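Local coordinates for CDGSH iron-sulfur domain-containing protein 3, mitochondrial (Homo sapiens, PDB 6AVJ) that binds two [2Fe-2S] clusters and can transfer them to apoferrodoxins, contributing to the control of free iron and reactive oxygen species in mitochondria, at residues Thr10-Glu15 and Leu62-Ala67; Lys20-Cys25 and Leu50-Gln55; Glu15-Lys20 and Gln55-Val60. The protein carries 2 engineered substitutions. One frame throughout, in Å; residues are numbered along the deposited sequence.

Interaction 1: residues Thr10-Glu15 and Leu62-Ala67; sequences TPIKVE and LCTCKA. With FES (Fe2/s2 (inorganic) cluster), chain E.
Ile12 and Thr64 meet methyl to methyl, with Ile12 CD1 3.7 Å from Thr64 CG2, and their side chains cross at about a right angle. The same crossing recurs at Val14 and Leu62, where Val14 CG2 rests 3.6 Å from Leu62 CD1. Thr64 uses its other branch differently. With chi1 at 56°, OG1 sits between the backbone N and the carbonyl carbon and donates to Thr10 O at 2.8 Å, approaching from above the carbonyl plane, 68° out of it. Leu8 O is a second, weak partner of this hydroxyl. Between these side chains the strand ends are zipped as an antiparallel hydrogen-bonded pair, Leu62 N giving to Ile12 O at 3.0 Å and Ile12 N to Leu62 O. Here one two-stranded sheet of the NEET fold runs into a cluster-binding loop. Pro11 lays CB against Leu62 O at 3.4 Å, and its ring also lies beside cluster sulfur S1. One iron, FE2, is bound by Cys63 SG at 2.3 Å and Cys65 SG at 2.4 Å; Cys74 and the engineered Cys78 belong to the same site. Lys66 curls back, and its NZ donates to Cys63 O in the carbonyl plane, on a lone pair.

Interaction 2: residues Lys20-Cys25 and Leu50-Gln55; sequences KTYRWC and LKFKAQ. With FES (Fe2/s2 (inorganic) cluster), chain D.
Phe52 O accepts the N-H of Tyr22 at 2.7 Å, nearly along the C=O axis, and the CA of Thr21 comes to 3.5 Å of the same oxygen as a weaker C-H donor. Strands 21-24 and 50-53 form one antiparallel two-stranded sheet of the NEET fold, with their directions 154° apart. Tyr22 with Phe52 and Trp24 with Leu50 are hydrogen-bonded pairs that send their side chains to one face. There Tyr22 CB stands over a face of the Phe52 ring, offset toward the rim and 3.8 Å from its centroid, a CH-pi contact. A chi1 of 67° puts Phe52 CG between its backbone N and carbonyl carbon. The two rings themselves are near parallel at 25° but slid apart, barely overlapping. Trp24 CB is at the edge of the Phe52 ring, while Leu50 CB lies at the edge of the indole, 3.9 Å from Trp24 CE3. The polar ends look elsewhere: Tyr22 OH bonds to Val17 N and Trp24 NE1 to Cys63 O. Past the strand, Cys25 SG binds cluster iron FE2 at 2.4 Å. On the other face Arg23 and Lys51 run side by side despite like charges, and Lys51 CD lies over the guanidinium, 3.5 Å from Arg23 NH2.

Interaction 3: residues Glu15-Lys20 and Gln55-Val60; sequences ELVAGK and QETRMV
The carboxylate of Glu15 has Thr57 and Met59 on the same side of its plane: Thr57 CG2 lies 3.9 Å from Glu15 OE2, and Met59 SD 4.1 Å from Glu15 OE1. The sulfur comes nearer still to the root of that side chain, at 3.4 Å from Glu15 CB, because the bend at chi2 (-60°) swings SD back toward it. Glu15 and Met59 are a non-hydrogen-bonded pair of antiparallel strands 12-16 and 58-62, one of the two small sheets of this NEET fold. Beside it Leu16 and Arg58 form a hydrogen-bonded pair, with Leu16 N giving to Arg58 O at 2.9 Å. Leu16 turns to the face away from Glu15 and Met59 and crosses Val60 at about a right angle, its CG 3.7 Å from Val60 CG2; Ala54, Tyr22 and Phe52 also touch it. An alanine here would probably open a gap beside the Val60 methyls, since the branched end that packs on them would be gone. Arg58 NH1 makes a salt bridge to Glu56 OE2. Beyond the strand, a type II turn runs from Val17 to Lys20. Thr57 OG1 holds this turn from across, accepting the N-H of Ala18 at 2.9 Å, almost straight at 176°.

Interactions 1 and 3 lie along one sheet, sharing Glu15 and joined by Val14 N to Val60 O at 2.9 Å. Interaction 2 is the second sheet and is nested in the loop that each of the others closes. It meets interaction 3 through Gly19 N to Ala54 O, 2.8 Å, and Val17 N to Tyr22 OH, 2.9 Å, at the end remote from the clusters. At the other end, interaction 1 supplies two cysteines to one [2Fe-2S] cluster and interaction 2 one to the other, and Trp24 NE1 reaches Cys63 O at 2.8 Å, connecting one cluster's strand to the other's ligand backbone. Interaction 3 stays away from both: the Val60 side chain is about 11 Å from a cluster.

Interaction 1: residues Thr10-Glu15 and Leu62-Ala67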
ATOM      1  N   THR A  10       2.509  10.012  -0.889  1.00 13.20           N
ATOM      2  CA  THR A  10       2.215  10.367   0.501  1.00 15.78           C
ATOM      3  C   THR A  10       1.261   9.309   1.034  1.00 14.71           C
ATOM      4  O   THR A  10       0.357   8.871   0.296  1.00 11.36           O
ATOM      5  CB  THR A  10       1.549  11.753   0.620  1.00 21.70           C
ATOM      6  OG1 THR A  10       0.331  11.745  -0.113  1.00 26.00           O
ATOM      7  CG2 THR A  10       2.388  12.781  -0.006  1.00 22.55           C
ATOM      8  N   PRO A  11       1.413   8.919   2.303  1.00 13.02           N
ATOM      9  CA  PRO A  11       0.578   7.852   2.871  1.00 14.33           C
ATOM     10  C   PRO A  11      -0.858   8.314   3.015  1.00 14.26           C
ATOM     11  O   PRO A  11      -1.143   9.501   2.954  1.00 14.26           O
ATOM     12  CB  PRO A  11       1.216   7.595   4.255  1.00 13.90           C
ATOM     13  CG  PRO A  11       1.886   8.896   4.612  1.00 12.24           C
ATOM     14  CD  PRO A  11       2.407   9.431   3.269  1.00 11.83           C
ATOM     15  N   ILE A  12      -1.767   7.366   3.240  1.00 10.79           N
ATOM     16  CA  ILE A  12      -3.160   7.683   3.501  1.00 11.33           C
ATOM     17  C   ILE A  12      -3.480   7.313   4.946  1.00 17.52           C
ATOM     18  O   ILE A  12      -3.219   6.188   5.394  1.00 12.96           O
ATOM     19  CB  ILE A  12      -4.121   6.992   2.511  1.00 13.20           C
ATOM     20  CG1 ILE A  12      -3.898   7.585   1.128  1.00 14.40           C
ATOM     21  CG2 ILE A  12      -5.561   7.249   2.904  1.00 15.62           C
ATOM     22  CD1 ILE A  12      -4.478   6.727   0.005  1.00 14.94           C
ATOM     23  N   LYS A  13      -4.023   8.266   5.675  1.00 14.15           N
ATOM     24  CA  LYS A  13      -4.424   8.014   7.052  1.00 15.70           C
ATOM     25  C   LYS A  13      -5.777   7.339   7.046  1.00 14.30           C
ATOM     26  O   LYS A  13      -6.678   7.771   6.329  1.00 17.26           O
ATOM     27  CB  LYS A  13      -4.494   9.327   7.845  1.00 21.33           C
ATOM     28  CG  LYS A  13      -3.198  10.058   7.955  1.00 22.24           C
ATOM     29  CD  LYS A  13      -3.236  11.095   9.074  1.00 32.32           C
ATOM     30  CE  LYS A  13      -2.039  12.059   9.013  1.00 47.67           C
ATOM     31  NZ  LYS A  13      -2.250  13.253   8.097  1.00 52.14           N
ATOM     32  N   VAL A  14      -5.928   6.278   7.845  1.00 13.52           N
ATOM     33  CA  VAL A  14      -7.179   5.529   7.894  1.00 11.01           C
ATOM     34  C   VAL A  14      -7.478   5.201   9.354  1.00 13.21           C
ATOM     35  O   VAL A  14      -6.574   4.890  10.151  1.00 10.59           O
ATOM     36  CB  VAL A  14      -7.141   4.225   7.051  1.00 19.06           C
ATOM     37  CG1 VAL A  14      -6.815   4.486   5.636  1.00 20.52           C
ATOM     38  CG2 VAL A  14      -6.135   3.323   7.555  1.00 22.07           C
ATOM     39  N   GLU A  15      -8.756   5.262   9.693  1.00 14.54           N
ATOM     40  CA  GLU A  15      -9.203   4.841  11.021  1.00 12.35           C
ATOM     41  C   GLU A  15      -9.437   3.339  10.940  1.00 16.46           C
ATOM     42  O   GLU A  15     -10.425   2.892  10.348  1.00 22.12           O
ATOM     43  CB  GLU A  15     -10.462   5.598  11.452  1.00 15.31           C
ATOM     44  CG  GLU A  15     -10.849   5.160  12.850  1.00 16.43           C
ATOM     45  CD  GLU A  15     -11.989   5.956  13.462  1.00 26.22           C
ATOM     46  OE1 GLU A  15     -12.177   7.122  13.107  1.00 26.08           O
ATOM     47  OE2 GLU A  15     -12.658   5.389  14.324  1.00 26.31           O
ATOM     48  N   LEU A  62      -1.138   4.263   6.212  1.00 12.61           N
ATOM     49  CA  LEU A  62      -0.797   3.113   5.369  1.00 12.19           C
ATOM     50  C   LEU A  62      -0.003   3.531   4.135  1.00 11.35           C
ATOM     51  O   LEU A  62      -0.258   4.567   3.528  1.00 10.93           O
ATOM     52  CB  LEU A  62      -2.063   2.347   4.951  1.00  9.30           C
ATOM     53  CG  LEU A  62      -2.800   1.713   6.169  1.00  9.04           C
ATOM     54  CD1 LEU A  62      -4.036   0.970   5.813  1.00 10.71           C
ATOM     55  CD2 LEU A  62      -1.872   0.912   7.061  1.00 13.91           C
ATOM     56  N   CYS A  63       0.932   2.676   3.739  1.00 10.24           N
ATOM     57  CA  CYS A  63       1.888   3.023   2.699  1.00  9.05           C
ATOM     58  C   CYS A  63       1.242   2.918   1.322  1.00  8.49           C
ATOM     59  O   CYS A  63       0.555   1.922   0.998  1.00  9.00           O
ATOM     60  CB  CYS A  63       3.102   2.086   2.805  1.00  8.37           C
ATOM     61  SG  CYS A  63       4.276   2.246   1.462  1.00  7.89           S
ATOM     62  N   THR A  64       1.464   3.955   0.521  1.00  7.90           N
ATOM     63  CA  THR A  64       1.016   4.034  -0.862  1.00 13.65           C
ATOM     64  C   THR A  64       2.171   3.979  -1.864  1.00 13.47           C
ATOM     65  O   THR A  64       1.953   3.590  -3.016  1.00 12.04           O
ATOM     66  CB  THR A  64       0.253   5.346  -1.097  1.00 11.26           C
ATOM     67  OG1 THR A  64       1.118   6.428  -0.718  1.00 11.15           O
ATOM     68  CG2 THR A  64      -1.038   5.423  -0.289  1.00 10.52           C
ATOM     69  N   CYS A  65       3.377   4.396  -1.473  1.00  9.76           N
ATOM     70  CA  CYS A  65       4.539   4.283  -2.388  1.00  9.85           C
ATOM     71  C   CYS A  65       4.998   2.850  -2.591  1.00 10.36           C
ATOM     72  O   CYS A  65       5.725   2.571  -3.566  1.00  9.90           O
ATOM     73  CB  CYS A  65       5.707   5.109  -1.886  1.00  8.85           C
ATOM     74  SG  CYS A  65       6.577   4.389  -0.402  1.00  9.41           S
ATOM     75  N   LYS A  66       4.538   1.941  -1.725  1.00 10.41           N
ATOM     76  CA  LYS A  66       4.765   0.508  -1.666  1.00 10.27           C
ATOM     77  C   LYS A  66       6.214   0.134  -1.363  1.00 15.76           C
ATOM     78  O   LYS A  66       6.561  -1.052  -1.421  1.00 13.14           O
ATOM     79  CB  LYS A  66       4.281  -0.214  -2.937  1.00 10.99           C
ATOM     80  CG  LYS A  66       2.812   0.128  -3.337  1.00 12.79           C
ATOM     81  CD  LYS A  66       1.865   0.074  -2.142  1.00 10.89           C
ATOM     82  CE  LYS A  66       0.433   0.421  -2.519  1.00 10.84           C
ATOM     83  NZ  LYS A  66      -0.439   0.490  -1.278  1.00  8.16           N
ATOM     84  N   ALA A  67       7.035   1.073  -0.931  1.00 10.04           N
ATOM     85  CA  ALA A  67       8.418   0.780  -0.592  1.00 13.33           C
ATOM     86  C   ALA A  67       8.696   0.711   0.911  1.00 12.45           C
ATOM     87  O   ALA A  67       9.861   0.568   1.298  1.00  9.60           O
ATOM     88  CB  ALA A  67       9.329   1.836  -1.221  1.00 11.04           C
TER
HETATM   89 FE1  FES E 202       5.314   6.322   3.475  1.00 10.84          FE
HETATM   90 FE2  FES E 202       5.279   4.298   1.579  1.00 10.85          FE
HETATM   91  S1  FES E 202       3.868   6.001   1.811  1.00 10.82           S
HETATM   92  S2  FES E 202       6.659   4.583   3.281  1.00 10.04           S

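Interaction 2: residues Lys20-Cys25 and Leu50-Gln55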
ATOM      1  N   LYS A  20     -11.541  -5.768  12.647  1.00 15.77           N
ATOM      2  CA  LYS A  20     -11.926  -5.716  11.248  1.00 16.01           C
ATOM      3  C   LYS A  20     -10.744  -6.174  10.419  1.00 15.31           C
ATOM      4  O   LYS A  20      -9.592  -5.875  10.752  1.00 12.37           O
ATOM      5  CB  LYS A  20     -12.352  -4.318  10.831  1.00 17.96           C
ATOM      6  CG  LYS A  20     -12.911  -4.252   9.434  1.00 20.33           C
ATOM      7  CD  LYS A  20     -13.672  -2.938   9.264  1.00 24.00           C
ATOM      8  CE  LYS A  20     -14.008  -2.635   7.819  1.00 23.99           C
ATOM      9  NZ  LYS A  20     -14.835  -1.396   7.785  1.00 34.60           N
ATOM     10  N   THR A  21     -11.038  -6.932   9.377  1.00 15.68           N
ATOM     11  CA  THR A  21     -10.007  -7.464   8.480  1.00 13.58           C
ATOM     12  C   THR A  21      -9.801  -6.530   7.303  1.00 14.25           C
ATOM     13  O   THR A  21     -10.765  -6.065   6.692  1.00 10.78           O
ATOM     14  CB  THR A  21     -10.379  -8.860   7.961  1.00 15.63           C
ATOM     15  OG1 THR A  21     -10.377  -9.748   9.066  1.00 17.46           O
ATOM     16  CG2 THR A  21      -9.359  -9.351   6.920  1.00 18.84           C
ATOM     17  N   TYR A  22      -8.535  -6.251   6.997  1.00 14.05           N
ATOM     18  CA  TYR A  22      -8.157  -5.334   5.938  1.00 11.80           C
ATOM     19  C   TYR A  22      -7.216  -6.059   4.985  1.00 11.33           C
ATOM     20  O   TYR A  22      -6.548  -7.026   5.380  1.00 13.21           O
ATOM     21  CB  TYR A  22      -7.468  -4.073   6.502  1.00 14.23           C
ATOM     22  CG  TYR A  22      -8.356  -3.234   7.413  1.00 13.04           C
ATOM     23  CD1 TYR A  22      -8.463  -3.510   8.780  1.00 11.69           C
ATOM     24  CD2 TYR A  22      -9.142  -2.216   6.894  1.00 14.90           C
ATOM     25  CE1 TYR A  22      -9.314  -2.765   9.607  1.00 14.98           C
ATOM     26  CE2 TYR A  22      -9.983  -1.442   7.732  1.00 17.22           C
ATOM     27  CZ  TYR A  22     -10.054  -1.728   9.078  1.00 16.13           C
ATOM     28  OH  TYR A  22     -10.894  -0.984   9.887  1.00 14.39           O
ATOM     29  N   ARG A  23      -7.142  -5.549   3.742  1.00 11.50           N
ATOM     30  CA  ARG A  23      -6.293  -6.124   2.674  1.00 11.04           C
ATOM     31  C   ARG A  23      -5.502  -4.994   2.029  1.00  9.03           C
ATOM     32  O   ARG A  23      -6.038  -4.226   1.224  1.00 11.28           O
ATOM     33  CB  ARG A  23      -7.118  -6.879   1.649  1.00 13.49           C
ATOM     34  CG  ARG A  23      -7.703  -8.211   2.218  1.00 18.94           C
ATOM     35  CD  ARG A  23      -8.683  -8.870   1.293  1.00 20.57           C
ATOM     36  NE  ARG A  23      -9.095 -10.173   1.833  1.00 24.63           N
ATOM     37  CZ  ARG A  23      -9.997 -10.343   2.800  1.00 26.27           C
ATOM     38  NH1 ARG A  23     -10.618  -9.300   3.340  1.00 22.03           N
ATOM     39  NH2 ARG A  23     -10.298 -11.565   3.231  1.00 32.79           N
ATOM     40  N   TRP A  24      -4.255  -4.852   2.444  1.00  8.91           N
ATOM     41  CA  TRP A  24      -3.427  -3.747   1.975  1.00 11.22           C
ATOM     42  C   TRP A  24      -2.933  -4.001   0.555  1.00 10.70           C
ATOM     43  O   TRP A  24      -2.453  -5.088   0.242  1.00  9.79           O
ATOM     44  CB  TRP A  24      -2.226  -3.567   2.870  1.00  8.48           C
ATOM     45  CG  TRP A  24      -1.231  -2.492   2.433  1.00  6.75           C
ATOM     46  CD1 TRP A  24      -1.462  -1.166   2.385  1.00 10.40           C
ATOM     47  CD2 TRP A  24       0.137  -2.676   2.072  1.00  8.55           C
ATOM     48  NE1 TRP A  24      -0.328  -0.493   2.012  1.00  9.73           N
ATOM     49  CE2 TRP A  24       0.677  -1.408   1.826  1.00  8.99           C
ATOM     50  CE3 TRP A  24       0.979  -3.789   1.986  1.00  8.97           C
ATOM     51  CZ2 TRP A  24       2.011  -1.236   1.404  1.00 10.77           C
ATOM     52  CZ3 TRP A  24       2.280  -3.620   1.608  1.00 12.38           C
ATOM     53  CH2 TRP A  24       2.789  -2.352   1.305  1.00 10.29           C
ATOM     54  N   CYS A  25      -2.999  -2.990  -0.296  1.00 10.85           N
ATOM     55  CA  CYS A  25      -2.545  -3.214  -1.661  1.00  9.14           C
ATOM     56  C   CYS A  25      -1.018  -3.246  -1.675  1.00 11.31           C
ATOM     57  O   CYS A  25      -0.352  -2.267  -1.309  1.00  9.39           O
ATOM     58  CB  CYS A  25      -3.110  -2.151  -2.611  1.00 13.28           C
ATOM     59  SG  CYS A  25      -2.365  -2.179  -4.263  1.00  9.56           S
ATOM     60  N   LEU A  50      -1.804  -7.931   1.281  1.00 10.92           N
ATOM     61  CA  LEU A  50      -1.358  -8.293   2.627  1.00 11.18           C
ATOM     62  C   LEU A  50      -2.567  -8.220   3.553  1.00 10.26           C
ATOM     63  O   LEU A  50      -3.022  -7.139   3.935  1.00 10.13           O
ATOM     64  CB  LEU A  50      -0.211  -7.384   3.074  1.00 12.76           C
ATOM     65  CG  LEU A  50       0.401  -7.715   4.463  1.00 14.82           C
ATOM     66  CD1 LEU A  50       1.214  -8.954   4.328  1.00 22.14           C
ATOM     67  CD2 LEU A  50       1.343  -6.590   4.950  1.00 19.93           C
ATOM     68  N   LYS A  51      -3.121  -9.379   3.896  1.00 11.25           N
ATOM     69  CA  LYS A  51      -4.304  -9.409   4.751  1.00 13.68           C
ATOM     70  C   LYS A  51      -3.882  -9.220   6.205  1.00 14.34           C
ATOM     71  O   LYS A  51      -2.919  -9.848   6.672  1.00 14.33           O
ATOM     72  CB  LYS A  51      -5.082 -10.720   4.564  1.00 17.89           C
ATOM     73  CG  LYS A  51      -6.452 -10.751   5.275  1.00 19.65           C
ATOM     74  CD  LYS A  51      -7.309 -11.997   4.915  1.00 24.66           C
ATOM     75  CE  LYS A  51      -6.659 -13.237   5.442  1.00 30.87           C
ATOM     76  NZ  LYS A  51      -7.535 -14.436   5.232  1.00 38.59           N
ATOM     77  N   PHE A  52      -4.580  -8.327   6.918  1.00 12.17           N
ATOM     78  CA  PHE A  52      -4.306  -8.117   8.341  1.00 11.21           C
ATOM     79  C   PHE A  52      -5.587  -7.754   9.080  1.00 14.42           C
ATOM     80  O   PHE A  52      -6.533  -7.206   8.516  1.00 15.09           O
ATOM     81  CB  PHE A  52      -3.224  -7.061   8.632  1.00 15.58           C
ATOM     82  CG  PHE A  52      -3.603  -5.638   8.267  1.00 13.27           C
ATOM     83  CD1 PHE A  52      -3.567  -5.218   6.942  1.00 13.31           C
ATOM     84  CD2 PHE A  52      -3.988  -4.719   9.242  1.00 16.50           C
ATOM     85  CE1 PHE A  52      -3.881  -3.913   6.597  1.00 13.70           C
ATOM     86  CE2 PHE A  52      -4.340  -3.408   8.879  1.00 12.04           C
ATOM     87  CZ  PHE A  52      -4.268  -3.014   7.585  1.00 12.20           C
ATOM     88  N   LYS A  53      -5.613  -8.079  10.358  1.00 14.81           N
ATOM     89  CA  LYS A  53      -6.788  -7.822  11.188  1.00 18.02           C
ATOM     90  C   LYS A  53      -6.368  -6.804  12.226  1.00 16.36           C
ATOM     91  O   LYS A  53      -5.374  -7.009  12.926  1.00 19.41           O
ATOM     92  CB  LYS A  53      -7.303  -9.083  11.886  1.00 23.03           C
ATOM     93  CG  LYS A  53      -8.525  -8.793  12.820  1.00 25.30           C
ATOM     94  CD  LYS A  53      -9.152 -10.043  13.470  1.00 26.96           C
ATOM     95  CE  LYS A  53      -9.942 -10.868  12.480  1.00 30.77           C
ATOM     96  NZ  LYS A  53     -10.782 -11.858  13.202  1.00 41.33           N
ATOM     97  N   ALA A  54      -7.111  -5.722  12.323  1.00 14.75           N
ATOM     98  CA  ALA A  54      -6.733  -4.654  13.237  1.00 17.32           C
ATOM     99  C   ALA A  54      -6.933  -5.116  14.666  1.00 15.29           C
ATOM    100  O   ALA A  54      -7.992  -5.634  14.996  1.00 17.00           O
ATOM    101  CB  ALA A  54      -7.584  -3.407  12.997  1.00 14.17           C
ATOM    102  N   GLN A  55      -5.947  -4.873  15.523  1.00 17.22           N
ATOM    103  CA  GLN A  55      -6.057  -5.284  16.915  1.00 22.25           C
ATOM    104  C   GLN A  55      -6.638  -4.193  17.798  1.00 23.55           C
ATOM    105  O   GLN A  55      -7.150  -4.504  18.875  1.00 23.14           O
ATOM    106  CB  GLN A  55      -4.683  -5.702  17.451  1.00 25.13           C
ATOM    107  CG  GLN A  55      -4.005  -6.838  16.644  1.00 35.41           C
ATOM    108  CD  GLN A  55      -4.714  -8.168  16.773  1.00 38.43           C
ATOM    109  OE1 GLN A  55      -4.608  -8.842  17.799  1.00 40.62           O
ATOM    110  NE2 GLN A  55      -5.427  -8.570  15.720  1.00 35.94           N
TER
HETATM  111 FE1  FES D 201      -4.752  -6.170  -4.855  1.00 13.79          FE
HETATM  112 FE2  FES D 201      -2.914  -4.233  -5.269  1.00 13.51          FE
HETATM  113  S1  FES D 201      -2.664  -6.013  -4.029  1.00 12.13           S
HETATM  114  S2  FES D 201      -4.970  -4.314  -6.040  1.00 11.52           S

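Interaction 3: residues Glu15-Lys20 and Gln55-Val60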
ATOM      1  N   GLU A  15      -8.756   5.262   9.693  1.00 14.54           N
ATOM      2  CA  GLU A  15      -9.203   4.841  11.021  1.00 12.35           C
ATOM      3  C   GLU A  15      -9.437   3.339  10.940  1.00 16.46           C
ATOM      4  O   GLU A  15     -10.425   2.892  10.348  1.00 22.12           O
ATOM      5  CB  GLU A  15     -10.462   5.598  11.452  1.00 15.31           C
ATOM      6  CG  GLU A  15     -10.849   5.160  12.850  1.00 16.43           C
ATOM      7  CD  GLU A  15     -11.989   5.956  13.462  1.00 26.22           C
ATOM      8  OE1 GLU A  15     -12.177   7.122  13.107  1.00 26.08           O
ATOM      9  OE2 GLU A  15     -12.658   5.389  14.324  1.00 26.31           O
ATOM     10  N   LEU A  16      -8.518   2.562  11.500  1.00 13.47           N
ATOM     11  CA  LEU A  16      -8.729   1.113  11.663  1.00 15.13           C
ATOM     12  C   LEU A  16      -9.690   0.812  12.805  1.00 13.73           C
ATOM     13  O   LEU A  16      -9.664   1.486  13.830  1.00 17.25           O
ATOM     14  CB  LEU A  16      -7.430   0.389  11.962  1.00 15.13           C
ATOM     15  CG  LEU A  16      -6.333   0.531  10.915  1.00 16.89           C
ATOM     16  CD1 LEU A  16      -5.109  -0.343  11.305  1.00 23.02           C
ATOM     17  CD2 LEU A  16      -6.826   0.233   9.574  1.00 18.04           C
ATOM     18  N   VAL A  17     -10.504  -0.224  12.622  1.00 15.06           N
ATOM     19  CA  VAL A  17     -11.542  -0.657  13.574  1.00 13.29           C
ATOM     20  C   VAL A  17     -11.130  -2.016  14.130  1.00 15.65           C
ATOM     21  O   VAL A  17     -10.888  -2.960  13.355  1.00 16.31           O
ATOM     22  CB  VAL A  17     -12.913  -0.733  12.890  1.00 17.55           C
ATOM     23  CG1 VAL A  17     -13.952  -1.445  13.826  1.00 16.59           C
ATOM     24  CG2 VAL A  17     -13.382   0.667  12.464  1.00 20.25           C
ATOM     25  N   ALA A  18     -10.958  -2.088  15.448  1.00 11.81           N
ATOM     26  CA  ALA A  18     -10.567  -3.315  16.132  1.00 14.10           C
ATOM     27  C   ALA A  18     -11.467  -4.469  15.701  1.00 12.99           C
ATOM     28  O   ALA A  18     -12.698  -4.347  15.687  1.00 14.03           O
ATOM     29  CB  ALA A  18     -10.634  -3.119  17.666  1.00 14.51           C
ATOM     30  N   GLY A  19     -10.826  -5.562  15.268  1.00 16.15           N
ATOM     31  CA  GLY A  19     -11.504  -6.759  14.846  1.00 13.39           C
ATOM     32  C   GLY A  19     -11.815  -6.829  13.382  1.00 17.86           C
ATOM     33  O   GLY A  19     -12.382  -7.834  12.922  1.00 14.66           O
ATOM     34  N   LYS A  20     -11.541  -5.768  12.647  1.00 15.77           N
ATOM     35  CA  LYS A  20     -11.926  -5.716  11.248  1.00 16.01           C
ATOM     36  C   LYS A  20     -10.744  -6.174  10.419  1.00 15.31           C
ATOM     37  O   LYS A  20      -9.592  -5.875  10.752  1.00 12.37           O
ATOM     38  CB  LYS A  20     -12.352  -4.318  10.831  1.00 17.96           C
ATOM     39  CG  LYS A  20     -12.911  -4.252   9.434  1.00 20.33           C
ATOM     40  CD  LYS A  20     -13.672  -2.938   9.264  1.00 24.00           C
ATOM     41  CE  LYS A  20     -14.008  -2.635   7.819  1.00 23.99           C
ATOM     42  NZ  LYS A  20     -14.835  -1.396   7.785  1.00 34.60           N
ATOM     43  N   GLN A  55      -5.947  -4.873  15.523  1.00 17.22           N
ATOM     44  CA  GLN A  55      -6.057  -5.284  16.915  1.00 22.25           C
ATOM     45  C   GLN A  55      -6.638  -4.193  17.798  1.00 23.55           C
ATOM     46  O   GLN A  55      -7.150  -4.504  18.875  1.00 23.14           O
ATOM     47  CB  GLN A  55      -4.683  -5.702  17.451  1.00 25.13           C
ATOM     48  CG  GLN A  55      -4.005  -6.838  16.644  1.00 35.41           C
ATOM     49  CD  GLN A  55      -4.714  -8.168  16.773  1.00 38.43           C
ATOM     50  OE1 GLN A  55      -4.608  -8.842  17.799  1.00 40.62           O
ATOM     51  NE2 GLN A  55      -5.427  -8.570  15.720  1.00 35.94           N
ATOM     52  N   GLU A  56      -6.585  -2.933  17.362  1.00 17.24           N
ATOM     53  CA  GLU A  56      -7.096  -1.820  18.150  1.00 20.21           C
ATOM     54  C   GLU A  56      -7.675  -0.757  17.217  1.00 18.66           C
ATOM     55  O   GLU A  56      -7.331  -0.687  16.038  1.00 14.51           O
ATOM     56  CB  GLU A  56      -6.010  -1.272  19.087  1.00 25.21           C
ATOM     57  CG  GLU A  56      -4.703  -1.013  18.482  1.00 31.82           C
ATOM     58  CD  GLU A  56      -3.628  -0.586  19.507  1.00 40.58           C
ATOM     59  OE1 GLU A  56      -3.703  -0.973  20.698  1.00 49.33           O
ATOM     60  OE2 GLU A  56      -2.700   0.141  19.104  1.00 47.23           O
ATOM     61  N   THR A  57      -8.635   0.005  17.727  1.00 17.14           N
ATOM     62  CA  THR A  57      -9.218   1.104  16.966  1.00 16.89           C
ATOM     63  C   THR A  57      -8.299   2.311  17.109  1.00 14.21           C
ATOM     64  O   THR A  57      -8.036   2.760  18.218  1.00 11.86           O
ATOM     65  CB  THR A  57     -10.649   1.403  17.429  1.00 18.13           C
ATOM     66  OG1 THR A  57     -11.493   0.282  17.103  1.00 15.36           O
ATOM     67  CG2 THR A  57     -11.210   2.706  16.724  1.00 15.07           C
ATOM     68  N   ARG A  58      -7.762   2.796  15.991  1.00 12.68           N
ATOM     69  CA  ARG A  58      -6.818   3.910  16.012  1.00 15.65           C
ATOM     70  C   ARG A  58      -6.607   4.408  14.581  1.00 14.29           C
ATOM     71  O   ARG A  58      -6.887   3.699  13.616  1.00 12.27           O
ATOM     72  CB  ARG A  58      -5.477   3.521  16.654  1.00 17.11           C
ATOM     73  CG  ARG A  58      -4.670   2.449  15.924  1.00 20.40           C
ATOM     74  CD  ARG A  58      -3.296   2.218  16.554  1.00 27.85           C
ATOM     75  NE  ARG A  58      -2.584   3.474  16.819  1.00 37.54           N
ATOM     76  CZ  ARG A  58      -2.323   3.941  18.047  1.00 38.70           C
ATOM     77  NH1 ARG A  58      -2.718   3.281  19.136  1.00 45.04           N
ATOM     78  NH2 ARG A  58      -1.671   5.097  18.183  1.00 34.53           N
ATOM     79  N   MET A  59      -6.116   5.633  14.465  1.00 11.49           N
ATOM     80  CA  MET A  59      -5.686   6.200  13.182  1.00 11.06           C
ATOM     81  C   MET A  59      -4.281   5.668  12.851  1.00 12.57           C
ATOM     82  O   MET A  59      -3.392   5.704  13.702  1.00 16.42           O
ATOM     83  CB  MET A  59      -5.616   7.721  13.267  1.00 19.12           C
ATOM     84  CG  MET A  59      -6.929   8.390  13.624  1.00 20.45           C
ATOM     85  SD  MET A  59      -8.223   8.024  12.422  1.00 23.83           S
ATOM     86  CE  MET A  59      -7.404   8.593  10.883  1.00 17.10           C
ATOM     87  N   VAL A  60      -4.080   5.156  11.643  1.00 12.44           N
ATOM     88  CA  VAL A  60      -2.754   4.743  11.202  1.00 13.90           C
ATOM     89  C   VAL A  60      -2.492   5.399   9.850  1.00 16.53           C
ATOM     90  O   VAL A  60      -3.394   5.921   9.207  1.00 14.61           O
ATOM     91  CB  VAL A  60      -2.606   3.224  11.074  1.00 11.69           C
ATOM     92  CG1 VAL A  60      -2.924   2.544  12.408  1.00 13.43           C
ATOM     93  CG2 VAL A  60      -3.497   2.720   9.974  1.00 12.91           C
TER